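Long-range contacts in molybdopterin adenylyltransferase (Pyrococcus furiosus, PDB 4LHB), which catalyses the adenylation of molybdopterin with ATP, a step in the biosynthesis of the molybdenum cofactor, and works as a homohexamer: residues C[115-120]-C[146-151]; C[91-96]-C[152-157]. All coordinates share one frame; numbering follows the deposited sequence.

Contact 1. Residues C[115-120]-C[146-151]; sequences FDKELS and IIRGQE
A classic beta bulge joins D116 and K117 to I146 where strand 117-118, the outermost on its side within this chain, meets strand 143-148. Both bulge residues turn their N-H groups to one carbonyl. D116 N donates to I146 O at 2.6 Å, and the hydrogen bond is bent, 138° at the hydrogen. K117 N reaches the same oxygen more weakly, at 3.4 Å. F115 CA adds a C-H...O contact to it. In return I146 N donates to K117 O at 2.9 Å, which makes K117 and I146 an antiparallel hydrogen-bonded pair.

The D116 carboxylate continues the pairing in place of backbone. Its CG lies beside its own N (chi1 -57°), and this brings OD2 over the next peptide of the partner strand. R148 N donates to D116 OD2 at 3.1 Å, nearly straight, and meets it from above the carboxylate plane. The same OD2 forms a salt bridge with NZ of K75 of a neighbouring subunit, so two donors from different chains hold it. The R148 guanidinium does not bond this carboxylate.

In the sheet of this MoaB/Mog family protein, the K117 and I146 side chains share one face. I146 CD1 presses on L119 CD2 at 3.6 Å, with the two side chains nearly perpendicular. On the other face, I147 CG1 lies 4.3 Å from F115 CD1 and comes to the ring edge. K117 CD runs past R148 NH2 at 3.2 Å. The K117 side chain bends at chi2 and chi4, and its NZ leads away to another neighbouring subunit, where it bonds G100 O and D105 O and forms a salt bridge with E109 of that subunit.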
# COMPACT_ATOMS: atom_id res chain seq x y z
N PHE C 115 -2.94 -12.45 -2.75
CA PHE C 115 -2.66 -12.70 -4.15
C PHE C 115 -1.25 -12.31 -4.51
O PHE C 115 -0.89 -11.19 -4.27
CB PHE C 115 -3.55 -11.84 -5.06
CG PHE C 115 -4.99 -12.16 -4.98
CD1 PHE C 115 -5.42 -13.39 -4.53
CD2 PHE C 115 -5.93 -11.23 -5.38
CE1 PHE C 115 -6.78 -13.68 -4.46
CE2 PHE C 115 -7.29 -11.52 -5.33
CZ PHE C 115 -7.71 -12.75 -4.86
N ASP C 116 -0.48 -13.18 -5.16
CA ASP C 116 0.77 -12.74 -5.78
C ASP C 116 0.54 -12.06 -7.13
O ASP C 116 1.33 -11.25 -7.53
CB ASP C 116 1.75 -13.88 -5.89
CG ASP C 116 2.03 -14.51 -4.57
OD1 ASP C 116 3.10 -14.24 -4.02
OD2 ASP C 116 1.19 -15.26 -4.05
N LYS C 117 -0.54 -12.38 -7.83
CA LYS C 117 -0.86 -11.69 -9.08
C LYS C 117 -2.36 -11.48 -9.09
O LYS C 117 -3.10 -12.37 -8.70
CB LYS C 117 -0.44 -12.55 -10.31
CG LYS C 117 0.45 -11.78 -11.32
CD LYS C 117 1.88 -12.29 -11.33
CE LYS C 117 2.93 -11.26 -11.69
NZ LYS C 117 2.97 -10.65 -13.04
N GLU C 118 -2.82 -10.29 -9.45
CA GLU C 118 -4.25 -10.05 -9.49
C GLU C 118 -4.78 -10.06 -10.94
O GLU C 118 -4.10 -9.64 -11.82
CB GLU C 118 -4.62 -8.71 -8.83
CG GLU C 118 -6.04 -8.75 -8.23
CD GLU C 118 -6.76 -7.39 -8.15
OE1 GLU C 118 -6.13 -6.34 -8.50
OE2 GLU C 118 -7.98 -7.39 -7.76
N LEU C 119 -6.00 -10.56 -11.16
CA LEU C 119 -6.52 -10.70 -12.52
C LEU C 119 -7.42 -9.52 -12.75
O LEU C 119 -7.77 -8.84 -11.82
CB LEU C 119 -7.24 -12.04 -12.72
CG LEU C 119 -6.37 -13.29 -12.48
CD1 LEU C 119 -7.08 -14.66 -12.62
CD2 LEU C 119 -5.13 -13.25 -13.34
N SER C 120 -7.79 -9.27 -14.01
CA SER C 120 -8.78 -8.22 -14.37
C SER C 120 -10.21 -8.81 -14.37
O SER C 120 -11.08 -8.38 -15.13
CB SER C 120 -8.51 -7.69 -15.76
OG SER C 120 -7.12 -7.62 -16.02
N ILE C 146 -4.07 -15.02 -8.00
CA ILE C 146 -3.26 -16.20 -7.83
C ILE C 146 -2.47 -16.13 -6.55
O ILE C 146 -1.75 -15.17 -6.33
CB ILE C 146 -2.22 -16.31 -8.98
CG1 ILE C 146 -2.96 -16.48 -10.29
CG2 ILE C 146 -1.32 -17.52 -8.80
CD1 ILE C 146 -3.42 -15.15 -10.81
N ILE C 147 -2.57 -17.17 -5.74
CA ILE C 147 -1.68 -17.36 -4.63
C ILE C 147 -0.65 -18.42 -5.08
O ILE C 147 -1.04 -19.47 -5.52
CB ILE C 147 -2.46 -17.92 -3.40
CG1 ILE C 147 -3.69 -17.06 -3.06
CG2 ILE C 147 -1.55 -18.10 -2.19
CD1 ILE C 147 -4.56 -17.58 -1.91
N ARG C 148 0.63 -18.15 -4.91
CA ARG C 148 1.67 -19.09 -5.23
C ARG C 148 2.49 -19.62 -4.05
O ARG C 148 2.90 -18.85 -3.19
CB ARG C 148 2.73 -18.37 -6.02
CG ARG C 148 2.31 -17.86 -7.36
CD ARG C 148 3.40 -16.94 -7.78
NE ARG C 148 3.16 -16.44 -9.11
CZ ARG C 148 3.75 -15.37 -9.59
NH1 ARG C 148 4.58 -14.69 -8.82
NH2 ARG C 148 3.51 -14.97 -10.84
N GLY C 149 2.82 -20.92 -4.11
CA GLY C 149 3.87 -21.49 -3.30
C GLY C 149 5.18 -21.44 -4.06
O GLY C 149 5.28 -20.68 -4.98
N GLN C 150 6.18 -22.21 -3.64
CA GLN C 150 7.48 -22.32 -4.33
C GLN C 150 7.26 -22.86 -5.74
O GLN C 150 7.85 -22.32 -6.69
CB GLN C 150 8.44 -23.25 -3.58
CG GLN C 150 9.38 -22.59 -2.59
CD GLN C 150 10.17 -23.63 -1.74
OE1 GLN C 150 10.60 -24.66 -2.25
NE2 GLN C 150 10.37 -23.34 -0.45
N GLU C 151 6.42 -23.90 -5.87
CA GLU C 151 5.96 -24.35 -7.17
C GLU C 151 4.43 -24.26 -7.40
O GLU C 151 3.98 -23.83 -8.49
CB GLU C 151 6.46 -25.78 -7.43
CG GLU C 151 6.29 -26.26 -8.89
CD GLU C 151 7.39 -27.21 -9.35
OE1 GLU C 151 7.59 -27.31 -10.58
OE2 GLU C 151 8.07 -27.87 -8.51

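Contact 2. Residues C[91-96]-C[152-157]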
# COMPACT_ATOMS: atom_id res chain seq x y z
N ASP C 91 -7.05 -26.47 -6.66
CA ASP C 91 -6.26 -25.56 -7.51
C ASP C 91 -7.02 -24.25 -7.78
O ASP C 91 -6.40 -23.19 -8.14
CB ASP C 91 -6.04 -26.19 -8.90
CG ASP C 91 -5.40 -27.57 -8.84
OD1 ASP C 91 -4.19 -27.64 -8.55
OD2 ASP C 91 -6.11 -28.59 -9.10
N VAL C 92 -8.35 -24.36 -7.73
CA VAL C 92 -9.27 -23.27 -7.95
C VAL C 92 -10.24 -23.22 -6.75
O VAL C 92 -10.65 -24.26 -6.25
CB VAL C 92 -10.13 -23.49 -9.20
CG1 VAL C 92 -11.05 -22.32 -9.41
CG2 VAL C 92 -9.26 -23.76 -10.42
N VAL C 93 -10.56 -22.04 -6.25
CA VAL C 93 -11.49 -21.89 -5.14
C VAL C 93 -12.38 -20.72 -5.44
O VAL C 93 -11.92 -19.65 -5.83
CB VAL C 93 -10.79 -21.59 -3.82
CG1 VAL C 93 -11.84 -21.27 -2.76
CG2 VAL C 93 -9.89 -22.74 -3.39
N VAL C 94 -13.68 -20.91 -5.24
CA VAL C 94 -14.60 -19.86 -5.49
C VAL C 94 -15.47 -19.59 -4.30
O VAL C 94 -16.05 -20.48 -3.69
CB VAL C 94 -15.34 -20.05 -6.82
CG1 VAL C 94 -15.12 -21.42 -7.39
CG2 VAL C 94 -16.77 -19.56 -6.76
N THR C 95 -15.48 -18.33 -3.91
CA THR C 95 -16.20 -17.90 -2.75
C THR C 95 -17.36 -17.20 -3.34
O THR C 95 -17.21 -16.45 -4.33
CB THR C 95 -15.36 -16.93 -1.87
OG1 THR C 95 -15.04 -15.71 -2.61
CG2 THR C 95 -14.10 -17.65 -1.48
N THR C 96 -18.51 -17.42 -2.72
CA THR C 96 -19.67 -16.57 -2.98
C THR C 96 -20.18 -15.84 -1.73
O THR C 96 -20.39 -16.44 -0.70
CB THR C 96 -20.81 -17.37 -3.62
OG1 THR C 96 -21.94 -16.50 -3.74
CG2 THR C 96 -21.15 -18.65 -2.81
N ARG C 152 3.63 -24.66 -6.40
CA ARG C 152 2.15 -24.68 -6.50
C ARG C 152 1.42 -23.31 -6.71
O ARG C 152 1.91 -22.30 -6.27
CB ARG C 152 1.61 -25.43 -5.27
CG ARG C 152 0.13 -25.70 -5.32
CD ARG C 152 -0.32 -26.60 -4.16
NE ARG C 152 -1.78 -26.76 -4.20
CZ ARG C 152 -2.53 -27.20 -3.21
NH1 ARG C 152 -2.00 -27.54 -2.05
NH2 ARG C 152 -3.85 -27.29 -3.37
N ILE C 153 0.25 -23.31 -7.37
CA ILE C 153 -0.54 -22.13 -7.77
C ILE C 153 -1.92 -22.40 -7.32
O ILE C 153 -2.34 -23.53 -7.39
CB ILE C 153 -0.57 -21.98 -9.33
CG1 ILE C 153 0.35 -20.86 -9.72
CG2 ILE C 153 -1.94 -21.72 -9.95
CD1 ILE C 153 1.65 -20.91 -8.95
N VAL C 154 -2.63 -21.40 -6.82
CA VAL C 154 -4.07 -21.54 -6.56
C VAL C 154 -4.79 -20.34 -7.11
O VAL C 154 -4.29 -19.24 -7.01
CB VAL C 154 -4.40 -21.73 -5.06
CG1 VAL C 154 -5.90 -21.85 -4.86
CG2 VAL C 154 -3.73 -23.00 -4.52
N VAL C 155 -5.95 -20.54 -7.71
CA VAL C 155 -6.64 -19.43 -8.34
C VAL C 155 -7.86 -19.27 -7.49
O VAL C 155 -8.56 -20.25 -7.22
CB VAL C 155 -7.05 -19.72 -9.82
CG1 VAL C 155 -7.84 -18.55 -10.43
CG2 VAL C 155 -5.82 -19.99 -10.66
N VAL C 156 -8.14 -18.03 -7.08
CA VAL C 156 -9.30 -17.76 -6.24
C VAL C 156 -10.16 -16.72 -6.94
O VAL C 156 -9.65 -15.73 -7.42
CB VAL C 156 -8.88 -17.26 -4.81
CG1 VAL C 156 -10.13 -17.03 -3.93
CG2 VAL C 156 -7.85 -18.23 -4.20
N PHE C 157 -11.43 -17.04 -7.09
CA PHE C 157 -12.41 -16.17 -7.63
C PHE C 157 -13.34 -15.82 -6.44
O PHE C 157 -13.76 -16.72 -5.66
CB PHE C 157 -13.24 -16.93 -8.70
CG PHE C 157 -12.46 -17.32 -9.92
CD1 PHE C 157 -12.26 -16.41 -10.96
CD2 PHE C 157 -11.94 -18.60 -10.06
CE1 PHE C 157 -11.53 -16.79 -12.08
CE2 PHE C 157 -11.23 -18.97 -11.19
CZ PHE C 157 -11.01 -18.08 -12.19
O HOH W 1 -3.03 -26.04 -6.61
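F157 and V92 meet because of their first torsions. The F157 ring swings to lie beside its own backbone N (chi1 -67°), and V92 CG1 stands anti to its N (chi1 -178°). The methyl then meets the ring at its edge, in the ring plane, 3.8 Å from F157 CE2. V94 CB and F157 CB pack on this same face, which V155 shares. On the opposite face V93 CG2 touches V154 CG1 at 4.3 Å, and V93 also meets V156.

The backbones run parallel in register, V92 beside V155, V93 beside V156 and V94 beside F157. Four hydrogen bonds alternate in direction. V155 N donates to D91 O at 2.7 Å. V93 N donates to V155 O, F157 N to V93 O at 2.9 Å, and T95 N to F157 O. CA-H...O contacts fill in between, such as V92 CA to V155 O.

These are two central strands of the mixed sheet of this alpha/beta domain, with helices on both faces. Helices 163-184 and 51-60 cover the V92, V94 and F157 side, and helix 75-87 covers V93 and V156.

The start of the pair is polar. One water donates to D91 OD1 at 2.8 Å and to I153 O at 2.7 Å, and accepts from R152 NE in the plane of the guanidinium. It thus bridges D91 and R152, whose charged atoms do not touch. D91 OD2 accepts from K32 N, and R152 NH2 bonds A90 O and I86 O. At the far end T95 OG1 hydrogen-bonds S158 OG.

Overall arrangement
Contacts 1 and 2 belong to one sheet, and their centres are about 10 Å apart. Contact 2 joins two interior strands close to the centre of the chain. Contact 1 lies at the edge of the sheet within the chain, its centre about 14 Å from the chain centre, and is only partly buried. Strands 143-148 and 153-159 are sequential neighbours and link the two: I147 O probably bonds V154 N at 2.8 Å, and I146 and R148 pack on I153. Contact 2 is parallel, regular and mostly aliphatic. Contact 1 is antiparallel and bulged, and its charged side chains reach two other subunits of the hexamer.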